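Local coordinates for protein alpha-galactosidase (Lactobacillus brevis, PDB 3MI6) that probably hydrolyses terminal, non-reducing alpha-D-galactose residues from alpha-galactosides such as galactose oligosaccharides, galactomannans and galactolipids, as a family 36 glycoside hydrolase, at residues I34-R39 against A296-T301; D125-D130 against Q317-N322; F344-L349 against R389-G394; G649-W654 against R668-N673. One frame throughout, in Å; residues are numbered along the deposited sequence.

Contact 1. Residues I34-R39 against A296-T301; sequences IYYGPR and AILSYT
Tyr36 of strand 31-36 and Pro38, past the corner at Gly37, meet Leu298 and Tyr300 of strand 290-301; the contact is made mostly by side chains, with no hydrogen bond between the two segments. The apolar part has two centres. Tyr36 CE2 lies 4.1 Å from Leu298 CD2, approached obliquely, while Tyr36 CZ lies 4.2 Å from Tyr300 CB. Further on, the proline ring crosses the hydroxyl end of Tyr300 obliquely, Pro38 CD standing 3.7 Å from Tyr300 CZ, and Gly37 C lies over one face of the Tyr300 ring, displaced to its rim. Among the polar groups, CG of Tyr36 is anti to the backbone N (chi1 -174°), and OH ends 3.3 Å from Ser299 N, at an angle too poor for a hydrogen bond. Tyr35 OH donates to Pro38 O over 2.5 Å, in the carbonyl plane and on a lone pair, bridging the corner at Gly37; Tyr300 OH is hydrogen-bonded to Ser302 OG. Phe248 meets the rings of both Tyr36 and Tyr300. With strand directions 77° apart and 10.7 Å between axes, this is face packing between two antiparallel sheets, the four-stranded N-terminal one and the nine-stranded one, in the beta-rich N-terminal part of a family 36 glycosidase.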
loop_
_atom_site.group_PDB
_atom_site.type_symbol
_atom_site.label_atom_id
_atom_site.label_comp_id
_atom_site.label_asym_id
_atom_site.label_seq_id
_atom_site.Cartn_x
_atom_site.Cartn_y
_atom_site.Cartn_z
ATOM N N ILE D 34 -10.723 -30.291 -9.446
ATOM C CA ILE D 34 -11.574 -29.498 -10.332
ATOM C C ILE D 34 -11.963 -28.141 -9.710
ATOM O O ILE D 34 -11.889 -27.104 -10.363
ATOM C CB ILE D 34 -12.872 -30.265 -10.730
ATOM C CG1 ILE D 34 -12.568 -31.715 -11.070
ATOM C CG2 ILE D 34 -13.556 -29.611 -11.924
ATOM C CD1 ILE D 34 -13.741 -32.421 -11.662
ATOM N N TYR D 35 -12.375 -28.154 -8.449
ATOM C CA TYR D 35 -12.920 -26.953 -7.843
ATOM C C TYR D 35 -13.125 -27.063 -6.334
ATOM O O TYR D 35 -13.582 -28.088 -5.832
ATOM C CB TYR D 35 -14.245 -26.595 -8.517
ATOM C CG TYR D 35 -15.022 -25.568 -7.749
ATOM C CD1 TYR D 35 -14.774 -24.204 -7.919
ATOM C CD2 TYR D 35 -15.996 -25.950 -6.839
ATOM C CE1 TYR D 35 -15.496 -23.248 -7.198
ATOM C CE2 TYR D 35 -16.705 -25.015 -6.121
ATOM C CZ TYR D 35 -16.452 -23.669 -6.301
ATOM O OH TYR D 35 -17.172 -22.753 -5.581
ATOM N N TYR D 36 -12.786 -26.000 -5.614
ATOM C CA TYR D 36 -13.042 -25.929 -4.173
ATOM C C TYR D 36 -13.430 -24.493 -3.921
ATOM O O TYR D 36 -12.688 -23.572 -4.265
ATOM C CB TYR D 36 -11.812 -26.355 -3.353
ATOM C CG TYR D 36 -12.023 -26.439 -1.848
ATOM C CD1 TYR D 36 -13.289 -26.620 -1.301
ATOM C CD2 TYR D 36 -10.944 -26.359 -0.973
ATOM C CE1 TYR D 36 -13.477 -26.698 0.088
ATOM C CE2 TYR D 36 -11.118 -26.432 0.415
ATOM C CZ TYR D 36 -12.385 -26.599 0.944
ATOM O OH TYR D 36 -12.547 -26.668 2.322
ATOM N N GLY D 37 -14.624 -24.297 -3.379
ATOM C CA GLY D 37 -15.203 -22.969 -3.306
ATOM C C GLY D 37 -16.585 -23.054 -2.705
ATOM O O GLY D 37 -16.931 -24.067 -2.107
ATOM N N PRO D 38 -17.383 -21.983 -2.838
ATOM C CA PRO D 38 -18.772 -22.103 -2.377
ATOM C C PRO D 38 -19.459 -23.296 -3.059
ATOM O O PRO D 38 -19.035 -23.719 -4.140
ATOM C CB PRO D 38 -19.402 -20.781 -2.829
ATOM C CG PRO D 38 -18.262 -19.832 -2.964
ATOM C CD PRO D 38 -17.074 -20.638 -3.362
ATOM N N ARG D 39 -20.501 -23.834 -2.432
ATOM C CA ARG D 39 -21.216 -24.979 -2.984
ATOM C C ARG D 39 -21.742 -24.740 -4.403
ATOM O O ARG D 39 -22.287 -23.674 -4.713
ATOM C CB ARG D 39 -22.357 -25.380 -2.053
ATOM C CG ARG D 39 -23.040 -26.691 -2.441
ATOM C CD ARG D 39 -23.684 -27.351 -1.217
ATOM N NE ARG D 39 -24.696 -28.354 -1.546
ATOM C CZ ARG D 39 -25.635 -28.740 -0.691
ATOM N NH1 ARG D 39 -25.677 -28.192 0.515
ATOM N NH2 ARG D 39 -26.539 -29.650 -1.034
ATOM N N ALA D 296 -4.988 -33.531 7.909
ATOM C CA ALA D 296 -5.088 -32.112 7.575
ATOM C C ALA D 296 -6.535 -31.666 7.709
ATOM O O ALA D 296 -7.421 -32.330 7.197
ATOM C CB ALA D 296 -4.588 -31.874 6.156
ATOM N N ILE D 297 -6.777 -30.556 8.405
ATOM C CA ILE D 297 -8.106 -29.905 8.426
ATOM C C ILE D 297 -8.212 -28.818 7.352
ATOM O O ILE D 297 -7.387 -27.919 7.307
ATOM C CB ILE D 297 -8.425 -29.216 9.781
ATOM C CG1 ILE D 297 -8.095 -30.112 10.981
ATOM C CG2 ILE D 297 -9.870 -28.784 9.819
ATOM C CD1 ILE D 297 -8.809 -31.438 10.983
ATOM N N LEU D 298 -9.223 -28.911 6.495
ATOM C CA LEU D 298 -9.479 -27.907 5.461
ATOM C C LEU D 298 -10.861 -27.266 5.626
ATOM O O LEU D 298 -11.802 -27.888 6.134
ATOM C CB LEU D 298 -9.380 -28.520 4.073
ATOM C CG LEU D 298 -8.088 -28.284 3.298
ATOM C CD1 LEU D 298 -6.925 -28.936 4.039
ATOM C CD2 LEU D 298 -8.180 -28.851 1.893
ATOM N N SER D 299 -10.985 -26.015 5.192
ATOM C CA SER D 299 -12.218 -25.263 5.393
ATOM C C SER D 299 -12.279 -24.002 4.536
ATOM O O SER D 299 -11.251 -23.396 4.203
ATOM C CB SER D 299 -12.381 -24.903 6.869
ATOM O OG SER D 299 -13.735 -24.657 7.164
ATOM N N TYR D 300 -13.496 -23.624 4.174
ATOM C CA TYR D 300 -13.717 -22.430 3.399
ATOM C C TYR D 300 -14.984 -21.752 3.888
ATOM O O TYR D 300 -15.848 -22.386 4.486
ATOM C CB TYR D 300 -13.844 -22.747 1.916
ATOM C CG TYR D 300 -14.350 -21.566 1.099
ATOM C CD1 TYR D 300 -15.708 -21.261 1.048
ATOM C CD2 TYR D 300 -13.470 -20.758 0.381
ATOM C CE1 TYR D 300 -16.179 -20.190 0.324
ATOM C CE2 TYR D 300 -13.932 -19.679 -0.363
ATOM C CZ TYR D 300 -15.292 -19.400 -0.386
ATOM O OH TYR D 300 -15.764 -18.325 -1.114
ATOM N N THR D 301 -15.072 -20.452 3.635
ATOM C CA THR D 301 -16.294 -19.698 3.851
ATOM C C THR D 301 -16.241 -18.427 3.015
ATOM O O THR D 301 -15.173 -18.009 2.581
ATOM C CB THR D 301 -16.499 -19.327 5.326
ATOM O OG1 THR D 301 -17.731 -18.625 5.449
ATOM C CG2 THR D 301 -15.402 -18.431 5.804
#

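Contact 2. Residues D125-D130 against Q317-N322; sequences DDTDDD and QQHLVN
A His-carboxylate pair, His319 with Asp129, joins the C-terminal part of helix 305-319 to the acidic loop 125-130. His319 NE2 donates to Asp129 OD2 over 2.7 Å at 165°, on the anti lone pair of OD2, with OD2 in the plane of the ring; ring and carboxylate are only 12° from coplanar. His319 ND1 is hydrogen-bonded to Phe124 O, so both ring nitrogens are engaged and the rotation of the ring is fixed. The same OD2 of Asp129 also accepts from Gln157 NE2. Asp125 stands beside the ring with its carboxylate plane 81° from it, OD1 3.2 Å from His319 CE1. That carboxylate organises the loop between strands 103-112 and 132-140: its OD1 takes Thr127 N in an Asx turn, met from above the carboxylate plane, and its OD2 takes Asp129 N on the syn lone pair. Thr127 OG1, placed between the backbone N and the carbonyl carbon, gives its proton to Gln318 OE1 over 2.9 Å, in the plane of the amide carbonyl. Gln318 CG lies over one face of the His319 ring.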
loop_
_atom_site.group_PDB
_atom_site.type_symbol
_atom_site.label_atom_id
_atom_site.label_comp_id
_atom_site.label_asym_id
_atom_site.label_seq_id
_atom_site.Cartn_x
_atom_site.Cartn_y
_atom_site.Cartn_z
ATOM N N ASP D 125 -16.564 -38.943 14.258
ATOM C CA ASP D 125 -17.970 -38.583 14.351
ATOM C C ASP D 125 -18.701 -39.602 15.218
ATOM O O ASP D 125 -19.165 -40.618 14.725
ATOM C CB ASP D 125 -18.619 -38.496 12.963
ATOM C CG ASP D 125 -20.081 -38.066 13.035
ATOM O OD1 ASP D 125 -20.472 -37.493 14.071
ATOM O OD2 ASP D 125 -20.848 -38.295 12.073
ATOM N N ASP D 126 -18.797 -39.328 16.509
ATOM C CA ASP D 126 -19.522 -40.196 17.419
ATOM C C ASP D 126 -20.793 -39.491 17.876
ATOM O O ASP D 126 -21.410 -39.862 18.875
ATOM C CB ASP D 126 -18.653 -40.531 18.635
ATOM C CG ASP D 126 -17.408 -41.343 18.273
ATOM O OD1 ASP D 126 -17.511 -42.280 17.430
ATOM O OD2 ASP D 126 -16.328 -41.049 18.845
ATOM N N THR D 127 -21.180 -38.457 17.142
ATOM C CA THR D 127 -22.289 -37.606 17.555
ATOM C C THR D 127 -23.350 -37.576 16.467
ATOM O O THR D 127 -24.156 -36.654 16.383
ATOM C CB THR D 127 -21.805 -36.175 17.873
ATOM O OG1 THR D 127 -20.772 -35.810 16.948
ATOM C CG2 THR D 127 -21.251 -36.095 19.295
ATOM N N ASP D 128 -23.344 -38.610 15.635
ATOM C CA ASP D 128 -24.358 -38.743 14.606
ATOM C C ASP D 128 -24.567 -37.381 13.960
ATOM O O ASP D 128 -25.573 -36.724 14.208
ATOM C CB ASP D 128 -25.657 -39.237 15.237
ATOM C CG ASP D 128 -26.588 -39.841 14.226
ATOM O OD1 ASP D 128 -26.146 -40.017 13.065
ATOM O OD2 ASP D 128 -27.748 -40.136 14.592
ATOM N N ASP D 129 -23.603 -36.960 13.144
ATOM C CA ASP D 129 -23.528 -35.582 12.679
ATOM C C ASP D 129 -23.344 -35.587 11.188
ATOM O O ASP D 129 -22.834 -34.638 10.617
ATOM C CB ASP D 129 -22.344 -34.875 13.335
ATOM C CG ASP D 129 -22.371 -33.363 13.142
ATOM O OD1 ASP D 129 -23.464 -32.793 12.918
ATOM O OD2 ASP D 129 -21.289 -32.740 13.229
ATOM N N ASP D 130 -23.724 -36.694 10.566
ATOM C CA ASP D 130 -23.814 -36.789 9.111
ATOM C C ASP D 130 -22.477 -36.783 8.370
ATOM O O ASP D 130 -22.427 -36.485 7.170
ATOM C CB ASP D 130 -24.771 -35.718 8.573
ATOM C CG ASP D 130 -26.142 -35.775 9.255
ATOM O OD1 ASP D 130 -26.611 -36.898 9.583
ATOM O OD2 ASP D 130 -26.745 -34.700 9.480
ATOM N N GLN D 317 -14.590 -28.877 18.684
ATOM C CA GLN D 317 -15.227 -29.143 19.963
ATOM C C GLN D 317 -16.081 -30.400 19.904
ATOM O O GLN D 317 -16.276 -31.071 20.912
ATOM C CB GLN D 317 -16.092 -27.951 20.391
ATOM C CG GLN D 317 -16.785 -28.139 21.742
ATOM C CD GLN D 317 -17.797 -27.036 22.056
ATOM O OE1 GLN D 317 -18.897 -26.992 21.483
ATOM N NE2 GLN D 317 -17.433 -26.147 22.978
ATOM N N GLN D 318 -16.606 -30.712 18.728
ATOM C CA GLN D 318 -17.475 -31.864 18.591
ATOM C C GLN D 318 -16.720 -33.098 18.093
ATOM O O GLN D 318 -17.102 -34.226 18.403
ATOM C CB GLN D 318 -18.645 -31.544 17.655
ATOM C CG GLN D 318 -19.645 -32.683 17.511
ATOM C CD GLN D 318 -20.880 -32.302 16.713
ATOM O OE1 GLN D 318 -21.727 -33.153 16.408
ATOM N NE2 GLN D 318 -20.990 -31.016 16.365
ATOM N N HIS D 319 -15.636 -32.883 17.351
ATOM C CA HIS D 319 -15.017 -33.960 16.586
ATOM C C HIS D 319 -13.491 -34.097 16.711
ATOM O O HIS D 319 -12.856 -34.730 15.864
ATOM C CB HIS D 319 -15.359 -33.792 15.113
ATOM C CG HIS D 319 -16.820 -33.857 14.816
ATOM N ND1 HIS D 319 -17.566 -34.998 15.003
ATOM C CD2 HIS D 319 -17.666 -32.931 14.306
ATOM C CE1 HIS D 319 -18.812 -34.768 14.635
ATOM N NE2 HIS D 319 -18.901 -33.520 14.211
ATOM N N LEU D 320 -12.898 -33.509 17.749
ATOM C CA LEU D 320 -11.455 -33.611 17.927
ATOM C C LEU D 320 -11.058 -33.609 19.393
ATOM O O LEU D 320 -10.273 -34.438 19.830
ATOM C CB LEU D 320 -10.718 -32.494 17.172
ATOM C CG LEU D 320 -9.194 -32.449 17.376
ATOM C CD1 LEU D 320 -8.530 -33.630 16.700
ATOM C CD2 LEU D 320 -8.565 -31.156 16.868
ATOM N N VAL D 321 -11.600 -32.683 20.162
ATOM C CA VAL D 321 -11.156 -32.543 21.539
ATOM C C VAL D 321 -11.571 -33.815 22.304
ATOM O O VAL D 321 -12.587 -34.448 22.007
ATOM C CB VAL D 321 -11.488 -31.119 22.091
ATOM C CG1 VAL D 321 -11.163 -30.999 23.570
ATOM C CG2 VAL D 321 -10.724 -30.079 21.318
ATOM N N ASN D 322 -10.739 -34.196 23.264
ATOM C CA ASN D 322 -11.068 -35.124 24.330
ATOM C C ASN D 322 -12.508 -34.787 24.709
ATOM O O ASN D 322 -12.775 -33.704 25.224
ATOM C CB ASN D 322 -10.023 -34.962 25.445
ATOM C CG ASN D 322 -10.230 -35.923 26.619
ATOM O OD1 ASN D 322 -11.347 -36.278 26.953
ATOM N ND2 ASN D 322 -9.137 -36.311 27.269
#

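Contact 3. Residues F344-L349 against R389-G394; sequences FNEAKL and RKFPDG
Lys390 crosses the Phe344 side chain at about a right angle, and its CE sits over one ring face in a CH-pi contact, 4.2 Å from the centroid and 16° off the normal. Phe344 CG lies between the backbone N and the carbonyl carbon (chi1 73°), and the Lys390 chain is bent at chi2, chi3 and chi4, CE coming 3.3 Å from Phe344 O. Lys390 NZ lies 3.5 Å from Phe344 CE1 and is hydrogen-bonded to Gly369 O. Phe391 approaches the edge of the Phe344 ring, CZ to CE1 3.9 Å, and in turn meets Leu349 CD1 at its own rim. Glu346 OE1 lies in the plane of the Phe391 ring, 3.6 Å from CD1. One backbone hydrogen bond joins the segments, Glu346 N to Lys390 O at 3.0 Å. It occupies an amide of the first turn of helix 346-358, where Asn345 is the N-cap: its OD1 accepts from Lys348 N over 3.1 Å. The loop side is a type I beta turn from Phe391 to Gly394, just ahead of helix 394-404. Helix 346-358 follows barrel strand 333-335 and loop 389-394 follows strand 363-366 in the (beta/alpha)8 barrel. Leu366 touches Phe344, Leu349 and Phe391, and the Phe344 side chain lies about 6 Å from that of Asp367, a predicted substrate-binding residue.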
loop_
_atom_site.group_PDB
_atom_site.type_symbol
_atom_site.label_atom_id
_atom_site.label_comp_id
_atom_site.label_asym_id
_atom_site.label_seq_id
_atom_site.Cartn_x
_atom_site.Cartn_y
_atom_site.Cartn_z
ATOM N N PHE D 344 10.128 -22.731 47.834
ATOM C CA PHE D 344 8.931 -23.085 48.589
ATOM C C PHE D 344 9.084 -24.381 49.370
ATOM O O PHE D 344 10.031 -25.135 49.176
ATOM C CB PHE D 344 7.681 -23.143 47.679
ATOM C CG PHE D 344 7.639 -24.339 46.754
ATOM C CD1 PHE D 344 7.237 -25.587 47.224
ATOM C CD2 PHE D 344 7.985 -24.212 45.410
ATOM C CE1 PHE D 344 7.191 -26.686 46.383
ATOM C CE2 PHE D 344 7.942 -25.313 44.558
ATOM C CZ PHE D 344 7.543 -26.550 45.051
ATOM N N ASN D 345 8.139 -24.604 50.272
ATOM C CA ASN D 345 8.013 -25.848 51.022
ATOM C C ASN D 345 6.538 -26.044 51.398
ATOM O O ASN D 345 5.738 -25.113 51.257
ATOM C CB ASN D 345 8.931 -25.854 52.259
ATOM C CG ASN D 345 8.728 -24.636 53.167
ATOM O OD1 ASN D 345 7.600 -24.187 53.389
ATOM N ND2 ASN D 345 9.829 -24.111 53.712
ATOM N N GLU D 346 6.170 -27.240 51.861
ATOM C CA GLU D 346 4.757 -27.558 52.085
ATOM C C GLU D 346 4.004 -26.496 52.890
ATOM O O GLU D 346 2.927 -26.046 52.492
ATOM C CB GLU D 346 4.592 -28.921 52.755
ATOM C CG GLU D 346 3.205 -29.107 53.339
ATOM C CD GLU D 346 2.688 -30.523 53.211
ATOM O OE1 GLU D 346 3.510 -31.454 53.083
ATOM O OE2 GLU D 346 1.450 -30.702 53.244
ATOM N N ALA D 347 4.583 -26.108 54.020
ATOM C CA ALA D 347 3.983 -25.127 54.913
ATOM C C ALA D 347 3.692 -23.802 54.212
ATOM O O ALA D 347 2.627 -23.218 54.397
ATOM C CB ALA D 347 4.885 -24.899 56.107
ATOM N N LYS D 348 4.645 -23.322 53.420
ATOM C CA LYS D 348 4.451 -22.085 52.676
ATOM C C LYS D 348 3.308 -22.230 51.692
ATOM O O LYS D 348 2.530 -21.305 51.506
ATOM C CB LYS D 348 5.726 -21.680 51.929
ATOM C CG LYS D 348 5.544 -20.534 50.929
ATOM C CD LYS D 348 5.141 -19.238 51.606
ATOM C CE LYS D 348 4.956 -18.124 50.583
ATOM N NZ LYS D 348 4.698 -16.782 51.195
ATOM N N LEU D 349 3.210 -23.395 51.061
ATOM C CA LEU D 349 2.185 -23.614 50.041
ATOM C C LEU D 349 0.794 -23.751 50.656
ATOM O O LEU D 349 -0.222 -23.450 50.018
ATOM C CB LEU D 349 2.515 -24.832 49.163
ATOM C CG LEU D 349 3.525 -24.631 48.023
ATOM C CD1 LEU D 349 3.632 -25.903 47.223
ATOM C CD2 LEU D 349 3.164 -23.451 47.105
ATOM N N ARG D 389 12.708 -32.948 51.399
ATOM C CA ARG D 389 13.070 -31.686 52.035
ATOM C C ARG D 389 11.881 -30.733 52.058
ATOM O O ARG D 389 11.733 -29.927 52.978
ATOM C CB ARG D 389 14.192 -30.986 51.282
ATOM C CG ARG D 389 15.350 -31.839 50.863
ATOM C CD ARG D 389 16.202 -31.021 49.906
ATOM N NE ARG D 389 17.367 -31.742 49.412
ATOM C CZ ARG D 389 18.293 -31.191 48.635
ATOM N NH1 ARG D 389 18.171 -29.920 48.272
ATOM N NH2 ARG D 389 19.336 -31.908 48.223
ATOM N N LYS D 390 11.049 -30.802 51.022
ATOM C CA LYS D 390 9.964 -29.839 50.871
ATOM C C LYS D 390 8.609 -30.498 51.080
ATOM O O LYS D 390 7.596 -29.815 51.229
ATOM C CB LYS D 390 10.035 -29.136 49.506
ATOM C CG LYS D 390 11.347 -29.366 48.753
ATOM C CD LYS D 390 11.975 -28.076 48.190
ATOM C CE LYS D 390 11.142 -27.462 47.084
ATOM N NZ LYS D 390 10.234 -28.493 46.529
ATOM N N PHE D 391 8.599 -31.828 51.095
ATOM C CA PHE D 391 7.380 -32.592 51.369
ATOM C C PHE D 391 7.664 -33.825 52.224
ATOM O O PHE D 391 7.757 -34.937 51.709
ATOM C CB PHE D 391 6.664 -32.991 50.070
ATOM C CG PHE D 391 6.110 -31.824 49.309
ATOM C CD1 PHE D 391 5.038 -31.106 49.807
ATOM C CD2 PHE D 391 6.666 -31.437 48.103
ATOM C CE1 PHE D 391 4.530 -30.027 49.115
ATOM C CE2 PHE D 391 6.163 -30.354 47.404
ATOM C CZ PHE D 391 5.094 -29.651 47.909
ATOM N N PRO D 392 7.787 -33.622 53.544
ATOM C CA PRO D 392 8.144 -34.665 54.514
ATOM C C PRO D 392 7.251 -35.913 54.475
ATOM O O PRO D 392 7.767 -37.033 54.561
ATOM C CB PRO D 392 7.997 -33.946 55.856
ATOM C CG PRO D 392 8.236 -32.505 55.534
ATOM C CD PRO D 392 7.629 -32.303 54.183
ATOM N N ASP D 393 5.938 -35.722 54.358
ATOM C CA ASP D 393 4.998 -36.842 54.380
ATOM C C ASP D 393 4.522 -37.177 52.970
ATOM O O ASP D 393 3.366 -37.542 52.763
ATOM C CB ASP D 393 3.793 -36.531 55.280
ATOM C CG ASP D 393 4.172 -36.377 56.756
ATOM O OD1 ASP D 393 5.272 -35.865 57.061
ATOM O OD2 ASP D 393 3.352 -36.757 57.619
ATOM N N GLY D 394 5.425 -37.050 52.004
ATOM C CA GLY D 394 5.092 -37.289 50.614
ATOM C C GLY D 394 4.015 -36.337 50.133
ATOM O O GLY D 394 3.491 -35.536 50.907
#

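Contact 4. Residues G649-W654 against R668-N673; sequences GNVTSW and RYQLLN
Tyr669 turns the edge of its ring toward the six-membered ring of Trp654 in an offset edge-to-face pair, centroids 4.9 Å apart and planes at 67°. The model is too tight where the tyrosine hydroxyl meets the indole, so the detail of this fit is doubtful; that hydroxyl is hydrogen-bonded to Ala595 O. On the other face of the hairpin the extended Arg668 chain (CG anti to the backbone N, chi1 -175°) passes Val651, whose CG1 lies over one side of the guanidinium, 3.7 Å from NE; Arg668 NH1 is hydrogen-bonded to Gln730 OE1. The backbones run antiparallel. Thr652 and Tyr669 form the hydrogen-bonded pair, Thr652 N to Tyr669 O at 3.0 Å and Tyr669 N to Thr652 O at 2.8 Å. Leu671 N adds a hydrogen bond to Asn650 O, 2.9 Å. Strands 651-657 and 663-670 are neighbours in an antiparallel sheet, flanked by 637-640 and 728-736; Thr652 and Tyr669 rest on Leu557 of helix 553-566, and Ser653 and Arg668 touch strand 680-682.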
loop_
_atom_site.group_PDB
_atom_site.type_symbol
_atom_site.label_atom_id
_atom_site.label_comp_id
_atom_site.label_asym_id
_atom_site.label_seq_id
_atom_site.Cartn_x
_atom_site.Cartn_y
_atom_site.Cartn_z
ATOM N N GLY D 649 -3.038 -0.451 15.888
ATOM C CA GLY D 649 -3.065 -1.487 16.900
ATOM C C GLY D 649 -3.236 -0.994 18.330
ATOM O O GLY D 649 -2.888 -1.697 19.275
ATOM N N ASN D 650 -3.782 0.203 18.508
ATOM C CA ASN D 650 -3.935 0.743 19.850
ATOM C C ASN D 650 -5.145 0.138 20.567
ATOM O O ASN D 650 -5.155 -0.011 21.797
ATOM C CB ASN D 650 -4.033 2.266 19.811
ATOM C CG ASN D 650 -3.700 2.906 21.148
ATOM O OD1 ASN D 650 -4.417 3.799 21.617
ATOM N ND2 ASN D 650 -2.606 2.463 21.766
ATOM N N VAL D 651 -6.151 -0.248 19.793
ATOM C CA VAL D 651 -7.373 -0.782 20.381
ATOM C C VAL D 651 -7.642 -2.227 19.952
ATOM O O VAL D 651 -7.681 -2.523 18.752
ATOM C CB VAL D 651 -8.591 0.126 20.044
ATOM C CG1 VAL D 651 -9.848 -0.411 20.685
ATOM C CG2 VAL D 651 -8.310 1.532 20.510
ATOM N N THR D 652 -7.812 -3.115 20.935
ATOM C CA THR D 652 -8.190 -4.503 20.684
ATOM C C THR D 652 -9.535 -4.727 21.314
ATOM O O THR D 652 -9.736 -4.342 22.456
ATOM C CB THR D 652 -7.217 -5.503 21.363
ATOM O OG1 THR D 652 -5.969 -5.515 20.671
ATOM C CG2 THR D 652 -7.783 -6.920 21.351
ATOM N N SER D 653 -10.461 -5.361 20.605
ATOM C CA SER D 653 -11.732 -5.667 21.234
ATOM C C SER D 653 -12.344 -6.940 20.725
ATOM O O SER D 653 -12.183 -7.301 19.562
ATOM C CB SER D 653 -12.717 -4.517 21.052
ATOM O OG SER D 653 -13.158 -4.440 19.711
ATOM N N TRP D 654 -13.056 -7.624 21.610
ATOM C CA TRP D 654 -13.828 -8.778 21.194
ATOM C C TRP D 654 -15.060 -9.115 22.023
ATOM O O TRP D 654 -15.390 -8.426 23.003
ATOM C CB TRP D 654 -12.965 -10.031 20.991
ATOM C CG TRP D 654 -11.646 -10.221 21.709
ATOM C CD1 TRP D 654 -10.404 -10.472 21.123
ATOM C CD2 TRP D 654 -11.428 -10.266 23.108
ATOM N NE1 TRP D 654 -9.427 -10.660 22.094
ATOM C CE2 TRP D 654 -10.031 -10.531 23.318
ATOM C CE3 TRP D 654 -12.252 -10.099 24.202
ATOM C CZ2 TRP D 654 -9.479 -10.632 24.575
ATOM C CZ3 TRP D 654 -11.707 -10.194 25.431
ATOM C CH2 TRP D 654 -10.333 -10.469 25.622
ATOM N N ARG D 668 -13.379 -3.964 25.301
ATOM C CA ARG D 668 -12.508 -3.093 24.533
ATOM C C ARG D 668 -11.299 -2.749 25.404
ATOM O O ARG D 668 -11.442 -2.290 26.533
ATOM C CB ARG D 668 -13.255 -1.829 24.160
ATOM C CG ARG D 668 -12.530 -0.884 23.277
ATOM C CD ARG D 668 -13.448 0.293 22.982
ATOM N NE ARG D 668 -12.879 1.241 22.029
ATOM C CZ ARG D 668 -12.207 2.338 22.376
ATOM N NH1 ARG D 668 -12.016 2.631 23.653
ATOM N NH2 ARG D 668 -11.717 3.137 21.439
ATOM N N TYR D 669 -10.106 -2.990 24.882
ATOM C CA TYR D 669 -8.879 -2.657 25.578
ATOM C C TYR D 669 -8.134 -1.618 24.763
ATOM O O TYR D 669 -7.933 -1.792 23.571
ATOM C CB TYR D 669 -7.996 -3.907 25.738
ATOM C CG TYR D 669 -8.742 -5.144 26.188
ATOM C CD1 TYR D 669 -8.766 -5.501 27.517
ATOM C CD2 TYR D 669 -9.443 -5.936 25.284
ATOM C CE1 TYR D 669 -9.452 -6.608 27.940
ATOM C CE2 TYR D 669 -10.132 -7.049 25.696
ATOM C CZ TYR D 669 -10.131 -7.384 27.028
ATOM O OH TYR D 669 -10.808 -8.501 27.487
ATOM N N GLN D 670 -7.727 -0.529 25.395
ATOM C CA GLN D 670 -6.886 0.435 24.710
ATOM C C GLN D 670 -5.530 0.385 25.378
ATOM O O GLN D 670 -5.446 0.381 26.618
ATOM C CB GLN D 670 -7.481 1.832 24.785
ATOM C CG GLN D 670 -6.749 2.870 23.951
ATOM C CD GLN D 670 -7.351 4.280 24.100
ATOM O OE1 GLN D 670 -7.423 4.818 25.218
ATOM N NE2 GLN D 670 -7.791 4.875 22.973
ATOM N N LEU D 671 -4.468 0.330 24.576
ATOM C CA LEU D 671 -3.139 0.234 25.163
ATOM C C LEU D 671 -2.631 1.584 25.700
ATOM O O LEU D 671 -2.178 1.682 26.846
ATOM C CB LEU D 671 -2.148 -0.374 24.182
ATOM C CG LEU D 671 -2.442 -1.800 23.710
ATOM C CD1 LEU D 671 -1.370 -2.257 22.717
ATOM C CD2 LEU D 671 -2.533 -2.761 24.879
ATOM N N LEU D 672 -2.722 2.623 24.879
ATOM C CA LEU D 672 -2.164 3.912 25.236
ATOM C C LEU D 672 -3.307 4.895 25.263
ATOM O O LEU D 672 -4.114 4.929 24.338
ATOM C CB LEU D 672 -1.142 4.334 24.180
ATOM C CG LEU D 672 0.348 4.178 24.521
ATOM C CD1 LEU D 672 0.618 2.988 25.451
ATOM C CD2 LEU D 672 1.196 4.111 23.262
ATOM N N ASN D 673 -3.416 5.686 26.317
ATOM C CA ASN D 673 -4.478 6.675 26.362
ATOM C C ASN D 673 -4.029 7.937 25.628
ATOM O O ASN D 673 -2.868 8.317 25.714
ATOM C CB ASN D 673 -4.854 6.980 27.804
ATOM C CG ASN D 673 -6.208 7.620 27.919
ATOM O OD1 ASN D 673 -7.150 7.203 27.250
ATOM N ND2 ASN D 673 -6.324 8.640 28.768
#

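From the N terminus, contact 1 closes a loop of 256 residues that holds strands but no helix, laying the four-stranded sheet on strand 290-301. Contact 2 crosses it: 125-130 lies within that loop and 317-322 beyond it, on the helix that directly follows strand 290-301, so one strand-helix connection serves both, with nearest atoms about 6 Å apart. Contact 3 opens later and closes over 39 residues, its centre about 55 Å from that of contact 1 on the opposite side of the chain's centre. Contact 4 closes last, a local hairpin. Contact 1 packs two N-terminal sheets together; contact 2 ties a loop of the nine-stranded sheet to the helix leading towards the barrel; contact 3 is within the barrel and contact 4 within the C-terminal sheet.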